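Side-chain contact in catechol 2,3-dioxygenase (PDB 2WL9), which probably opens the aromatic ring of catechols beside the hydroxyl pair, inserting both atoms of dioxygen with the help of a bound iron ion: residues C[177-180]-C[181-185]. Residues are numbered along the deposited sequence; the frame is centred on the assembly and turned at random.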
loop_
_atom_site.group_PDB
_atom_site.type_symbol
_atom_site.label_atom_id
_atom_site.label_comp_id
_atom_site.label_asym_id
_atom_site.label_seq_id
_atom_site.Cartn_x
_atom_site.Cartn_y
_atom_site.Cartn_z
ATOM N N PHE C 177 -8.370 22.658 -35.549
ATOM C CA PHE C 177 -8.956 22.031 -36.737
ATOM C C PHE C 177 -8.826 22.942 -37.950
ATOM O O PHE C 177 -8.952 24.160 -37.830
ATOM C CB PHE C 177 -10.440 21.728 -36.523
ATOM C CG PHE C 177 -10.731 20.874 -35.324
ATOM C CD1 PHE C 177 -10.378 19.525 -35.302
ATOM C CD2 PHE C 177 -11.397 21.411 -34.228
ATOM C CE1 PHE C 177 -10.668 18.729 -34.184
ATOM C CE2 PHE C 177 -11.692 20.626 -33.114
ATOM C CZ PHE C 177 -11.329 19.288 -33.097
ATOM N N ALA C 178 -8.579 22.354 -39.116
ATOM C CA ALA C 178 -8.528 23.126 -40.357
ATOM C C ALA C 178 -9.937 23.383 -40.879
ATOM O O ALA C 178 -10.707 22.447 -41.094
ATOM C CB ALA C 178 -7.687 22.404 -41.409
ATOM N N LEU C 179 -10.267 24.657 -41.073
ATOM C CA LEU C 179 -11.568 25.050 -41.613
ATOM C C LEU C 179 -11.481 25.271 -43.126
ATOM O O LEU C 179 -10.379 25.464 -43.657
ATOM C CB LEU C 179 -12.105 26.298 -40.889
ATOM C CG LEU C 179 -12.413 26.161 -39.392
ATOM C CD1 LEU C 179 -12.829 27.500 -38.790
ATOM C CD2 LEU C 179 -13.471 25.080 -39.114
ATOM N N PRO C 180 -12.637 25.232 -43.828
ATOM C CA PRO C 180 -12.695 25.379 -45.290
ATOM C C PRO C 180 -11.992 26.613 -45.862
ATOM O O PRO C 180 -11.411 26.532 -46.943
ATOM C CB PRO C 180 -14.201 25.481 -45.570
ATOM C CG PRO C 180 -14.830 24.706 -44.477
ATOM C CD PRO C 180 -13.968 24.920 -43.263
ATOM N N ASN C 181 -12.047 27.742 -45.161
ATOM C CA ASN C 181 -11.528 28.989 -45.733
ATOM C C ASN C 181 -10.044 29.239 -45.448
ATOM O O ASN C 181 -9.498 30.272 -45.834
ATOM C CB ASN C 181 -12.405 30.196 -45.348
ATOM C CG ASN C 181 -12.265 30.598 -43.883
ATOM O OD1 ASN C 181 -12.213 29.756 -42.985
ATOM N ND2 ASN C 181 -12.223 31.906 -43.637
ATOM N N GLY C 182 -9.399 28.271 -44.800
ATOM C CA GLY C 182 -8.005 28.404 -44.385
ATOM C C GLY C 182 -7.847 28.911 -42.959
ATOM O O GLY C 182 -6.723 29.043 -42.464
ATOM N N ALA C 183 -8.969 29.215 -42.309
ATOM C CA ALA C 183 -8.983 29.540 -40.883
ATOM C C ALA C 183 -8.831 28.273 -40.038
ATOM O O ALA C 183 -8.889 27.155 -40.554
ATOM C CB ALA C 183 -10.270 30.268 -40.511
ATOM N N VAL C 184 -8.642 28.464 -38.739
ATOM C CA VAL C 184 -8.465 27.363 -37.792
ATOM C C VAL C 184 -9.530 27.435 -36.694
ATOM O O VAL C 184 -9.718 28.484 -36.079
ATOM C CB VAL C 184 -7.056 27.407 -37.137
ATOM C CG1 VAL C 184 -6.816 26.178 -36.265
ATOM C CG2 VAL C 184 -5.958 27.524 -38.197
ATOM N N GLY C 185 -10.231 26.326 -36.469
ATOM C CA GLY C 185 -11.134 26.195 -35.332
ATOM C C GLY C 185 -10.308 25.820 -34.117
ATOM O O GLY C 185 -9.477 24.909 -34.189
#
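Phe177 and Gly185 pair at the open end of a beta hairpin, strand 177-178 with the start of strand 184-191, whose turn projects from the surface of the chain. Two backbone bonds join them: Phe177 N reaches Gly185 O at 2.9 Å, nearly straight, and Gly185 N returns to Phe177 O at the same length. Ala178 and Val184 follow as the non-hydrogen-bonded pair, side by side on one face of the sheet. Val184 sets CG1 anti to its backbone N (chi1 -174°), which lays this methyl 3.3 Å from Phe177 O, while its CA-H makes a further contact with the same oxygen. Beyond them the chain reverses in a type I beta turn from Leu179 to Gly182; Gly182 N bonds to Leu179 O at 3.2 Å, approaching from above the carbonyl plane. Leu179 N in turn donates to Ala183 O, and with Gly182 at a positive phi, a conformation glycine adopts easily, this makes a 3:5 hairpin with a G1-type beta bulge. Asn181 turns OD1 along the turn toward Ala183 N, with CG between the backbone N and carbonyl carbon (chi1 72°); OD1 accepts a weak bond from Ala183 N at 3.4 Å and lies 4.0 Å from Leu179 CB. The Leu179 side chain leans across the hairpin on the face shared with Phe177: CB rests on Ala183 O, CG and CD1 lie alongside Gly185 N, each at 3.7 Å, and CD1 also meets the Ala183 methyl. The Phe177 ring meets that of Tyr175, with the planes about 15° apart. The hairpin belongs to the glyoxalase/bleomycin resistance/dioxygenase family region, which also carries the iron ligands His149, His212, Tyr253 and Glu263; the side chain of Phe177 is about 11 Å from the bound iron(III) ion.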